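Aminopeptidase N (Francisella tularensis subsp. tularensis, PDB 5DLL) probably helps break down intracellular peptides as a zinc-dependent aminopeptidase of the M1 family, releasing single N-terminal residues, preferably alanine. Local coordinates at residues A186-P191 against L259-I264; A453-P458 against T484-E489; N638-L643 against L684-D689; N816-A821 against S854-E859. All coordinates share one frame; numbering follows the deposited sequence.

Interaction 1 of 4, residues A186-P191 against L259-I264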
loop_
_atom_site.group_PDB
_atom_site.type_symbol
_atom_site.label_atom_id
_atom_site.label_comp_id
_atom_site.label_asym_id
_atom_site.label_seq_id
_atom_site.Cartn_x
_atom_site.Cartn_y
_atom_site.Cartn_z
ATOM N N ALA A 186 -1.342 4.587 -35.748
ATOM C CA ALA A 186 -1.933 3.417 -35.110
ATOM C C ALA A 186 -3.292 3.800 -34.527
ATOM O O ALA A 186 -3.456 4.901 -34.003
ATOM C CB ALA A 186 -1.017 2.890 -34.017
ATOM N N VAL A 187 -4.262 2.899 -34.631
ATOM C CA VAL A 187 -5.588 3.133 -34.085
ATOM C C VAL A 187 -5.853 2.107 -32.988
ATOM O O VAL A 187 -5.724 0.903 -33.214
ATOM C CB VAL A 187 -6.678 3.044 -35.171
ATOM C CG1 VAL A 187 -8.021 3.515 -34.622
ATOM C CG2 VAL A 187 -6.283 3.872 -36.386
ATOM N N TRP A 188 -6.212 2.598 -31.803
ATOM C CA TRP A 188 -6.479 1.755 -30.645
ATOM C C TRP A 188 -7.933 1.899 -30.223
ATOM O O TRP A 188 -8.351 2.969 -29.775
ATOM C CB TRP A 188 -5.571 2.158 -29.485
ATOM C CG TRP A 188 -4.125 1.887 -29.736
ATOM C CD1 TRP A 188 -3.226 2.714 -30.345
ATOM C CD2 TRP A 188 -3.409 0.703 -29.383
ATOM N NE1 TRP A 188 -1.992 2.112 -30.396
ATOM C CE2 TRP A 188 -2.078 0.876 -29.812
ATOM C CE3 TRP A 188 -3.766 -0.490 -28.750
ATOM C CZ2 TRP A 188 -1.100 -0.097 -29.623
ATOM C CZ3 TRP A 188 -2.797 -1.458 -28.564
ATOM C CH2 TRP A 188 -1.477 -1.257 -28.998
ATOM N N LYS A 189 -8.697 0.822 -30.364
ATOM C CA LYS A 189 -10.096 0.803 -29.942
ATOM C C LYS A 189 -10.247 0.085 -28.606
ATOM O O LYS A 189 -9.673 -0.981 -28.401
ATOM C CB LYS A 189 -10.966 0.126 -31.005
ATOM C CG LYS A 189 -12.443 0.062 -30.655
ATOM C CD LYS A 189 -13.304 -0.139 -31.894
ATOM C CE LYS A 189 -14.717 -0.574 -31.535
ATOM N NZ LYS A 189 -15.358 0.327 -30.535
ATOM N N ASP A 190 -11.015 0.686 -27.705
ATOM C CA ASP A 190 -11.364 0.085 -26.419
ATOM C C ASP A 190 -12.895 0.088 -26.317
ATOM O O ASP A 190 -13.497 1.120 -26.010
ATOM C CB ASP A 190 -10.734 0.877 -25.265
ATOM C CG ASP A 190 -11.004 0.258 -23.895
ATOM O OD1 ASP A 190 -11.885 -0.617 -23.773
ATOM O OD2 ASP A 190 -10.329 0.657 -22.926
ATOM N N PRO A 191 -13.524 -1.072 -26.570
ATOM C CA PRO A 191 -14.981 -1.156 -26.704
ATOM C C PRO A 191 -15.779 -0.968 -25.422
ATOM O O PRO A 191 -16.990 -0.760 -25.499
ATOM C CB PRO A 191 -15.205 -2.573 -27.250
ATOM C CG PRO A 191 -14.026 -3.352 -26.790
ATOM C CD PRO A 191 -12.877 -2.389 -26.728
ATOM N N LEU A 259 -9.792 -7.881 -23.142
ATOM C CA LEU A 259 -9.207 -7.425 -24.409
ATOM C C LEU A 259 -8.237 -8.451 -24.976
ATOM O O LEU A 259 -7.849 -9.389 -24.288
ATOM C CB LEU A 259 -8.463 -6.106 -24.205
ATOM C CG LEU A 259 -9.242 -4.958 -23.556
ATOM C CD1 LEU A 259 -8.282 -3.884 -23.066
ATOM C CD2 LEU A 259 -10.265 -4.376 -24.522
ATOM N N ASP A 260 -7.841 -8.260 -26.232
ATOM C CA ASP A 260 -6.911 -9.175 -26.906
ATOM C C ASP A 260 -5.453 -8.845 -26.634
ATOM O O ASP A 260 -4.572 -9.612 -27.021
ATOM C CB ASP A 260 -7.129 -9.161 -28.422
ATOM C CG ASP A 260 -8.552 -9.476 -28.813
ATOM O OD1 ASP A 260 -9.265 -10.115 -28.007
ATOM O OD2 ASP A 260 -8.956 -9.077 -29.928
ATOM N N THR A 261 -5.193 -7.695 -26.010
ATOM C CA THR A 261 -3.826 -7.303 -25.653
ATOM C C THR A 261 -3.784 -6.556 -24.318
ATOM O O THR A 261 -4.738 -5.891 -23.941
ATOM C CB THR A 261 -3.138 -6.483 -26.780
ATOM O OG1 THR A 261 -1.950 -5.857 -26.278
ATOM C CG2 THR A 261 -4.055 -5.427 -27.340
ATOM N N PHE A 262 -2.671 -6.699 -23.610
ATOM C CA PHE A 262 -2.480 -6.085 -22.301
ATOM C C PHE A 262 -1.046 -5.601 -22.225
ATOM O O PHE A 262 -0.111 -6.389 -22.383
ATOM C CB PHE A 262 -2.747 -7.101 -21.193
ATOM C CG PHE A 262 -2.446 -6.593 -19.811
ATOM C CD1 PHE A 262 -3.392 -5.868 -19.101
ATOM C CD2 PHE A 262 -1.218 -6.851 -19.214
ATOM C CE1 PHE A 262 -3.116 -5.397 -17.824
ATOM C CE2 PHE A 262 -0.936 -6.385 -17.939
ATOM C CZ PHE A 262 -1.888 -5.656 -17.241
ATOM N N MET A 263 -0.876 -4.306 -21.979
ATOM C CA MET A 263 0.427 -3.668 -22.065
ATOM C C MET A 263 0.847 -3.091 -20.726
ATOM O O MET A 263 0.007 -2.681 -19.924
ATOM C CB MET A 263 0.393 -2.557 -23.113
ATOM C CG MET A 263 0.222 -3.056 -24.537
ATOM S SD MET A 263 -0.214 -1.734 -25.679
ATOM C CE MET A 263 -1.950 -1.498 -25.299
ATOM N N ILE A 264 2.153 -3.088 -20.489
ATOM C CA ILE A 264 2.755 -2.383 -19.362
ATOM C C ILE A 264 3.870 -1.510 -19.915
ATOM O O ILE A 264 4.570 -1.910 -20.845
ATOM C CB ILE A 264 3.335 -3.347 -18.307
ATOM C CG1 ILE A 264 2.206 -4.085 -17.583
ATOM C CG2 ILE A 264 4.206 -2.595 -17.302
ATOM C CD1 ILE A 264 2.685 -5.139 -16.606
#
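The two strands belong to separate sheets, their touching parts running 143° apart in direction, and even the nearest CA atoms, those of D190 and L259, stay 8.1 Å apart, so only side chains bridge the gap. W188 and M263 meet tip to tip. In both residues CG stands anti to the carbonyl carbon, which sends the indole and the thioether toward one another. The bend of M263 at its last torsion (chi3 -77°) lays CE against the far rim of the indole, 3.4 Å from W188 CZ3. M263 SD lies 4.4 Å from the centroid of the six-membered ring of W188, in an oblique position, 46° off the ring normal. T261 CG2 comes to the ring edge. The indole NE1 bonds to the carbonyl of I167, which helps fix the ring's rotation. Further along, L259 CD2 touches P191 CD at 4.0 Å, beside the carboxylate of D190, whose OD2 makes a salt bridge to K194. The W188-M263 pair is a Met-aromatic contact, and with its neighbours it joins strand 183-191, in the large mixed sheet of the M1 N-terminal domain, to strand 261-267 in the five-stranded sheet of the peptidase domain.

Interaction 2 of 4, residues A453-P458 against T484-E489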
loop_
_atom_site.group_PDB
_atom_site.type_symbol
_atom_site.label_atom_id
_atom_site.label_comp_id
_atom_site.label_asym_id
_atom_site.label_seq_id
_atom_site.Cartn_x
_atom_site.Cartn_y
_atom_site.Cartn_z
ATOM N N ALA A 453 -19.779 5.903 7.144
ATOM C CA ALA A 453 -20.026 7.246 7.679
ATOM C C ALA A 453 -19.244 7.546 8.963
ATOM O O ALA A 453 -18.830 8.687 9.181
ATOM C CB ALA A 453 -21.518 7.446 7.915
ATOM N N GLN A 454 -19.038 6.536 9.805
ATOM C CA GLN A 454 -18.469 6.756 11.141
ATOM C C GLN A 454 -16.939 6.792 11.185
ATOM O O GLN A 454 -16.263 5.912 10.649
ATOM C CB GLN A 454 -18.979 5.701 12.125
ATOM C CG GLN A 454 -18.478 5.914 13.549
ATOM C CD GLN A 454 -19.459 5.428 14.598
ATOM O OE1 GLN A 454 -20.536 6.003 14.767
ATOM N NE2 GLN A 454 -19.091 4.369 15.315
ATOM N N SER A 455 -16.418 7.810 11.866
ATOM C CA SER A 455 -14.982 8.007 12.042
ATOM C C SER A 455 -14.511 7.401 13.367
ATOM O O SER A 455 -15.321 7.101 14.246
ATOM C CB SER A 455 -14.666 9.503 12.008
ATOM O OG SER A 455 -13.276 9.747 12.110
ATOM N N GLY A 456 -13.202 7.206 13.494
ATOM C CA GLY A 456 -12.606 6.738 14.744
ATOM C C GLY A 456 -12.544 5.230 14.923
ATOM O O GLY A 456 -13.295 4.482 14.292
ATOM N N THR A 457 -11.637 4.805 15.805
ATOM C CA THR A 457 -11.424 3.404 16.154
ATOM C C THR A 457 -12.369 3.008 17.287
ATOM O O THR A 457 -12.375 3.659 18.331
ATOM C CB THR A 457 -9.979 3.184 16.649
ATOM O OG1 THR A 457 -9.051 3.615 15.646
ATOM C CG2 THR A 457 -9.724 1.718 16.976
ATOM N N PRO A 458 -13.176 1.947 17.093
ATOM C CA PRO A 458 -13.992 1.464 18.217
ATOM C C PRO A 458 -13.191 0.669 19.261
ATOM O O PRO A 458 -12.300 -0.106 18.906
ATOM C CB PRO A 458 -15.045 0.566 17.546
ATOM C CG PRO A 458 -14.941 0.825 16.079
ATOM C CD PRO A 458 -13.540 1.289 15.827
ATOM N N THR A 484 -14.562 12.347 17.965
ATOM C CA THR A 484 -13.371 12.800 17.237
ATOM C C THR A 484 -13.519 14.266 16.827
ATOM O O THR A 484 -14.570 14.880 17.031
ATOM C CB THR A 484 -13.127 11.950 15.972
ATOM O OG1 THR A 484 -14.337 11.858 15.212
ATOM C CG2 THR A 484 -12.660 10.558 16.342
ATOM N N ALA A 485 -12.456 14.821 16.250
ATOM C CA ALA A 485 -12.464 16.203 15.779
ATOM C C ALA A 485 -13.519 16.435 14.686
ATOM O O ALA A 485 -14.218 17.454 14.697
ATOM C CB ALA A 485 -11.082 16.592 15.274
ATOM N N ASP A 486 -13.632 15.485 13.756
ATOM C CA ASP A 486 -14.563 15.604 12.623
ATOM C C ASP A 486 -16.036 15.404 13.011
ATOM O O ASP A 486 -16.928 16.021 12.419
ATOM C CB ASP A 486 -14.169 14.652 11.482
ATOM C CG ASP A 486 -14.095 13.198 11.921
ATOM O OD1 ASP A 486 -13.405 12.903 12.922
ATOM O OD2 ASP A 486 -14.715 12.348 11.252
ATOM N N GLN A 487 -16.289 14.544 13.996
ATOM C CA GLN A 487 -17.639 14.365 14.536
ATOM C C GLN A 487 -17.617 13.725 15.922
ATOM O O GLN A 487 -16.790 12.855 16.201
ATOM C CB GLN A 487 -18.499 13.523 13.589
ATOM C CG GLN A 487 -17.842 12.238 13.114
ATOM C CD GLN A 487 -18.841 11.178 12.689
ATOM O OE1 GLN A 487 -18.578 9.984 12.810
ATOM N NE2 GLN A 487 -19.993 11.609 12.194
ATOM N N LYS A 488 -18.538 14.164 16.779
ATOM C CA LYS A 488 -18.634 13.672 18.158
ATOM C C LYS A 488 -19.794 12.694 18.390
ATOM O O LYS A 488 -19.779 11.929 19.360
ATOM C CB LYS A 488 -18.719 14.864 19.119
ATOM C CG LYS A 488 -17.381 15.579 19.285
ATOM C CD LYS A 488 -17.464 17.077 19.041
ATOM C CE LYS A 488 -16.082 17.663 18.783
ATOM N NZ LYS A 488 -16.143 19.108 18.432
ATOM N N GLU A 489 -20.786 12.719 17.501
ATOM C CA GLU A 489 -21.911 11.777 17.541
ATOM C C GLU A 489 -21.494 10.398 17.004
ATOM O O GLU A 489 -20.923 10.302 15.914
ATOM C CB GLU A 489 -23.120 12.331 16.762
ATOM C CG GLU A 489 -22.937 12.546 15.251
ATOM C CD GLU A 489 -22.346 13.902 14.876
ATOM O OE1 GLU A 489 -22.688 14.420 13.792
ATOM O OE2 GLU A 489 -21.537 14.451 15.654
#
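S455 overlaps the carboxylate of D486 with its CB and OG, and the pair joins two loops of the Ig-like domain: loop 453-458 leads from helix 450-453 into strand 459-467, while loop 484-489 lies between strands 472-480 and 495-502. S455 OG stands anti to the backbone N (chi1 -177°) and gives a weak hydrogen bond to D486 OD1, 3.3 Å away. D486 OD1 is also bonded to S373 OG, so the carboxylate ties in a further loop. Beside it T484 lays its methyl CG2 on G456, 4.1 Å from the glycine CA. G456 takes a positive phi of 87°, a backbone shape in which a CB would run into the carbonyl O of S455. Q487 reaches over from the same loop as D486, its chain extended beyond CG, and crosses Q454 at about a right angle. The amide of Q454 is turned to another partner, its OE1 accepting from Q491 N. K490 NZ binds S455 O, T484 OG1 and Q487 OE1 together, which probably brings a positive charge among these oxygens. Q487 OE1 also accepts from S455 N at 3.2 Å in a nearly straight bond of 169°, with the donor above the carbonyl plane.

Interaction 3 of 4, residues N638-L643 against L684-D689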
loop_
_atom_site.group_PDB
_atom_site.type_symbol
_atom_site.label_atom_id
_atom_site.label_comp_id
_atom_site.label_asym_id
_atom_site.label_seq_id
_atom_site.Cartn_x
_atom_site.Cartn_y
_atom_site.Cartn_z
ATOM N N ASN A 638 17.585 -7.116 27.361
ATOM C CA ASN A 638 17.657 -8.119 28.421
ATOM C C ASN A 638 16.956 -9.420 28.060
ATOM O O ASN A 638 17.553 -10.488 28.176
ATOM C CB ASN A 638 17.075 -7.571 29.725
ATOM C CG ASN A 638 17.298 -8.502 30.898
ATOM O OD1 ASN A 638 18.377 -9.072 31.059
ATOM N ND2 ASN A 638 16.275 -8.662 31.728
ATOM N N VAL A 639 15.701 -9.339 27.625
ATOM C CA VAL A 639 14.952 -10.553 27.275
ATOM C C VAL A 639 15.488 -11.223 26.010
ATOM O O VAL A 639 15.538 -12.453 25.935
ATOM C CB VAL A 639 13.430 -10.316 27.135
ATOM C CG1 VAL A 639 12.878 -9.651 28.388
ATOM C CG2 VAL A 639 13.097 -9.505 25.893
ATOM N N VAL A 640 15.894 -10.419 25.029
ATOM C CA VAL A 640 16.449 -10.953 23.783
ATOM C C VAL A 640 17.764 -11.679 24.066
ATOM O O VAL A 640 18.032 -12.726 23.476
ATOM C CB VAL A 640 16.614 -9.850 22.702
ATOM C CG1 VAL A 640 17.593 -10.263 21.607
ATOM C CG2 VAL A 640 15.257 -9.509 22.094
ATOM N N ASN A 641 18.567 -11.133 24.977
ATOM C CA ASN A 641 19.805 -11.788 25.406
ATOM C C ASN A 641 19.556 -13.109 26.146
ATOM O O ASN A 641 20.316 -14.064 25.982
ATOM C CB ASN A 641 20.642 -10.854 26.286
ATOM C CG ASN A 641 21.745 -11.588 27.028
ATOM O OD1 ASN A 641 21.623 -11.869 28.223
ATOM N ND2 ASN A 641 22.811 -11.934 26.315
ATOM N N GLN A 642 18.506 -13.158 26.964
ATOM C CA GLN A 642 18.164 -14.379 27.691
ATOM C C GLN A 642 17.771 -15.510 26.738
ATOM O O GLN A 642 18.337 -16.602 26.802
ATOM C CB GLN A 642 17.055 -14.121 28.715
ATOM C CG GLN A 642 17.543 -13.394 29.961
ATOM C CD GLN A 642 16.511 -13.351 31.076
ATOM O OE1 GLN A 642 15.716 -14.276 31.241
ATOM N NE2 GLN A 642 16.531 -12.275 31.860
ATOM N N LEU A 643 16.824 -15.237 25.846
ATOM C CA LEU A 643 16.388 -16.220 24.846
ATOM C C LEU A 643 17.556 -16.726 24.007
ATOM O O LEU A 643 17.652 -17.919 23.719
ATOM C CB LEU A 643 15.346 -15.611 23.914
ATOM C CG LEU A 643 13.997 -15.242 24.530
ATOM C CD1 LEU A 643 13.260 -14.263 23.628
ATOM C CD2 LEU A 643 13.162 -16.489 24.772
ATOM N N LEU A 684 21.652 -15.723 17.632
ATOM C CA LEU A 684 23.029 -16.173 17.842
ATOM C C LEU A 684 24.001 -14.996 18.056
ATOM O O LEU A 684 25.035 -15.149 18.722
ATOM C CB LEU A 684 23.490 -17.054 16.673
ATOM C CG LEU A 684 22.735 -18.382 16.482
ATOM C CD1 LEU A 684 23.174 -19.069 15.193
ATOM C CD2 LEU A 684 22.904 -19.315 17.679
ATOM N N MET A 685 23.658 -13.833 17.498
ATOM C CA MET A 685 24.456 -12.608 17.663
ATOM C C MET A 685 24.094 -11.834 18.928
ATOM O O MET A 685 24.955 -11.205 19.539
ATOM C CB MET A 685 24.293 -11.700 16.449
ATOM C CG MET A 685 24.901 -12.268 15.181
ATOM S SD MET A 685 26.702 -12.353 15.251
ATOM C CE MET A 685 27.050 -12.499 13.504
ATOM N N ASN A 686 22.826 -11.887 19.320
ATOM C CA ASN A 686 22.399 -11.312 20.594
ATOM C C ASN A 686 22.764 -12.177 21.813
ATOM O O ASN A 686 22.377 -11.860 22.938
ATOM C CB ASN A 686 20.896 -11.034 20.569
ATOM C CG ASN A 686 20.524 -9.969 19.565
ATOM O OD1 ASN A 686 19.844 -10.241 18.574
ATOM N ND2 ASN A 686 20.980 -8.747 19.805
ATOM N N ALA A 687 23.500 -13.265 21.592
ATOM C CA ALA A 687 24.037 -14.071 22.682
ATOM C C ALA A 687 25.214 -13.366 23.355
ATOM O O ALA A 687 25.819 -12.462 22.775
ATOM C CB ALA A 687 24.472 -15.428 22.158
ATOM N N SER A 688 25.532 -13.793 24.577
ATOM C CA SER A 688 26.677 -13.261 25.324
ATOM C C SER A 688 28.020 -13.615 24.678
ATOM O O SER A 688 28.981 -12.865 24.815
ATOM C CB SER A 688 26.657 -13.755 26.772
ATOM O OG SER A 688 25.542 -13.235 27.471
ATOM N N ASP A 689 28.086 -14.758 23.996
ATOM C CA ASP A 689 29.235 -15.091 23.151
ATOM C C ASP A 689 28.822 -15.115 21.672
ATOM O O ASP A 689 27.996 -15.928 21.254
ATOM C CB ASP A 689 29.840 -16.438 23.557
ATOM C CG ASP A 689 31.256 -16.639 23.020
ATOM O OD1 ASP A 689 31.733 -15.810 22.214
ATOM O OD2 ASP A 689 31.903 -17.633 23.413
#
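N641 sits on helix 629-646 of the helical C-terminal domain, which belongs to an ARM-repeat family, and looks across at the turn that ends helix 668-685. Already at its root the residue meets that turn: its CA-H points at the carbonyl O of N686, with N641 CA 3.6 Å from that oxygen. From there CB passes the same carbonyl, N641 CB lying 3.9 Å from N686 O. CG stands anti to the backbone N (chi1 166°), which carries the amide alongside the turn and leaves N641 CG 4.1 Å from N686 O. At the tip N641 ND2 gives a weak hydrogen bond to N686 O at 3.4 Å, with an angle of 156° at the hydrogen. One backbone carbonyl is thus approached by both a CA-H and a side-chain amide of one residue, near the point where the CA atoms of N641 and N686 come to 5.5 Å. N641 ND2 also lies 3.2 Å from S688 OG. D645, further along N641's helix, draws the group together: its OD2 bonds to S688 OG and, weakly, to N641 ND2. D689, just before the turn into helix 691-703, caps it, its OD1 accepting from K691 N. The apolar share of the contact falls to V640, one residue before N641. Its CG1, anti to the backbone N, rests against the side chain of N686, with V640 CG1 3.5 Å from N686 CB.

Interaction 4 of 4, residues N816-A821 against S854-E859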
loop_
_atom_site.group_PDB
_atom_site.type_symbol
_atom_site.label_atom_id
_atom_site.label_comp_id
_atom_site.label_asym_id
_atom_site.label_seq_id
_atom_site.Cartn_x
_atom_site.Cartn_y
_atom_site.Cartn_z
ATOM N N ASN A 816 16.013 20.334 -2.211
ATOM C CA ASN A 816 14.649 19.810 -2.311
ATOM C C ASN A 816 13.854 20.105 -1.036
ATOM O O ASN A 816 14.223 19.651 0.048
ATOM C CB ASN A 816 14.707 18.296 -2.558
ATOM C CG ASN A 816 13.380 17.711 -3.019
ATOM O OD1 ASN A 816 12.304 18.229 -2.713
ATOM N ND2 ASN A 816 13.456 16.608 -3.754
ATOM N N HIS A 817 12.761 20.855 -1.177
ATOM C CA HIS A 817 11.926 21.247 -0.033
ATOM C C HIS A 817 10.988 20.133 0.411
ATOM O O HIS A 817 10.621 20.065 1.581
ATOM C CB HIS A 817 11.076 22.482 -0.352
ATOM C CG HIS A 817 11.850 23.636 -0.910
ATOM N ND1 HIS A 817 13.157 23.903 -0.562
ATOM C CD2 HIS A 817 11.486 24.605 -1.782
ATOM C CE1 HIS A 817 13.570 24.979 -1.209
ATOM N NE2 HIS A 817 12.576 25.424 -1.954
ATOM N N GLN A 818 10.576 19.279 -0.525
ATOM C CA GLN A 818 9.655 18.186 -0.206
ATOM C C GLN A 818 10.368 17.174 0.674
ATOM O O GLN A 818 9.843 16.765 1.704
ATOM C CB GLN A 818 9.141 17.499 -1.478
ATOM C CG GLN A 818 8.483 18.421 -2.500
ATOM C CD GLN A 818 7.335 19.233 -1.927
ATOM O OE1 GLN A 818 6.631 18.788 -1.022
ATOM N NE2 GLN A 818 7.140 20.434 -2.461
ATOM N N VAL A 819 11.578 16.806 0.261
ATOM C CA VAL A 819 12.414 15.842 0.975
ATOM C C VAL A 819 12.840 16.381 2.338
ATOM O O VAL A 819 12.825 15.648 3.332
ATOM C CB VAL A 819 13.669 15.477 0.145
ATOM C CG1 VAL A 819 14.651 14.642 0.957
ATOM C CG2 VAL A 819 13.268 14.730 -1.117
ATOM N N ALA A 820 13.222 17.654 2.383
ATOM C CA ALA A 820 13.584 18.300 3.647
ATOM C C ALA A 820 12.419 18.276 4.645
ATOM O O ALA A 820 12.620 18.072 5.844
ATOM C CB ALA A 820 14.043 19.731 3.396
ATOM N N ALA A 821 11.206 18.475 4.137
ATOM C CA ALA A 821 10.001 18.464 4.963
ATOM C C ALA A 821 9.680 17.067 5.501
ATOM O O ALA A 821 9.230 16.927 6.643
ATOM C CB ALA A 821 8.822 19.004 4.169
ATOM N N SER A 854 12.918 27.404 3.533
ATOM C CA SER A 854 11.866 27.620 2.551
ATOM C C SER A 854 10.516 27.739 3.245
ATOM O O SER A 854 10.355 27.318 4.395
ATOM C CB SER A 854 11.823 26.461 1.551
ATOM O OG SER A 854 11.523 25.230 2.198
ATOM N N LYS A 855 9.553 28.317 2.535
ATOM C CA LYS A 855 8.191 28.466 3.040
ATOM C C LYS A 855 7.627 27.118 3.491
ATOM O O LYS A 855 7.130 26.999 4.601
ATOM C CB LYS A 855 7.300 29.094 1.961
ATOM C CG LYS A 855 5.821 29.174 2.312
ATOM C CD LYS A 855 5.050 29.956 1.257
ATOM C CE LYS A 855 3.569 29.606 1.259
ATOM N NZ LYS A 855 3.307 28.200 0.836
ATOM N N ASN A 856 7.734 26.110 2.625
ATOM C CA ASN A 856 7.219 24.757 2.889
ATOM C C ASN A 856 7.640 24.220 4.264
ATOM O O ASN A 856 6.794 23.861 5.090
ATOM C CB ASN A 856 7.689 23.801 1.770
ATOM C CG ASN A 856 7.028 22.426 1.834
ATOM O OD1 ASN A 856 6.049 22.217 2.552
ATOM N ND2 ASN A 856 7.564 21.480 1.065
ATOM N N VAL A 857 8.948 24.192 4.496
ATOM C CA VAL A 857 9.532 23.688 5.739
ATOM C C VAL A 857 9.208 24.579 6.943
ATOM O O VAL A 857 8.917 24.072 8.031
ATOM C CB VAL A 857 11.066 23.557 5.599
ATOM C CG1 VAL A 857 11.723 23.268 6.943
ATOM C CG2 VAL A 857 11.413 22.485 4.573
ATOM N N PHE A 858 9.280 25.898 6.751
ATOM C CA PHE A 858 8.933 26.862 7.800
ATOM C C PHE A 858 7.498 26.662 8.292
ATOM O O PHE A 858 7.239 26.744 9.489
ATOM C CB PHE A 858 9.117 28.309 7.306
ATOM C CG PHE A 858 8.840 29.348 8.361
ATOM C CD1 PHE A 858 9.837 29.746 9.243
ATOM C CD2 PHE A 858 7.575 29.907 8.492
ATOM C CE1 PHE A 858 9.580 30.682 10.232
ATOM C CE2 PHE A 858 7.312 30.843 9.481
ATOM C CZ PHE A 858 8.316 31.230 10.352
ATOM N N GLU A 859 6.576 26.402 7.366
ATOM C CA GLU A 859 5.151 26.238 7.686
ATOM C C GLU A 859 4.903 24.973 8.505
ATOM O O GLU A 859 4.269 25.016 9.559
ATOM C CB GLU A 859 4.311 26.174 6.401
ATOM C CG GLU A 859 4.415 27.400 5.497
ATOM C CD GLU A 859 3.237 28.347 5.610
ATOM O OE1 GLU A 859 3.453 29.518 5.989
ATOM O OE2 GLU A 859 2.100 27.924 5.308
#
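Helices 817-821 and 855-859 start side by side and run nearly parallel, their axes 9.0 Å apart at a crossing angle of -19°. Packing is tight on the inner side, where the CA atoms of A821 and V857 come to 5.3 Å. V857 pushes CG2 against small residues, 4.0 Å from A820 CB and 4.4 Å from A821 CB; the small alanine side chains are consistent with the close approach. S854, the N-cap of its helix, sets CB squarely over one face of the H817 imidazole, 3.5 Å from the ring centroid and 7° off the normal, a CH-pi contact. N856 also points inward, its ND2 held between H817 O, at 3.4 Å, and Q818 OE1, at 3.5 Å. The end of Q818 is the looser, exposed side: it bends at chi2 so that its side chain crosses that of N856 at about a right angle, the amide planes 39° apart. N816 caps the first helix, its OD1 accepting from Q818 N. D813, in the last turn of helix 800-815, links the two helix starts: its OD1 bonds to S854 OG and its carbonyl O weakly to H817 ND1. Its negative charge would probably suit two adjacent helix N-termini, and the bond to a carbonyl is consistent with a proton on ND1.

How the interactions relate
The four contacts are spread through the chain and none touches another; interactions 2 and 4 come nearest, about 18 Å between closest atoms, while interactions 1 and 3 lie on opposite sides of the chain's centre, about 58 Å between contact centres. Interaction 1 is the most buried and the least polar, joining sheets of two domains; neither it nor interaction 4 has a clear hydrogen bond across it. Interaction 2, between loops, relies instead on polar side chains and a lysine. Interactions 3 and 4 both join helical elements within the C-terminal domain and are partly buried, yet the former meets a helix end through an asparagine, whereas the latter pairs two helix starts through apolar, CH-pi and amide contacts.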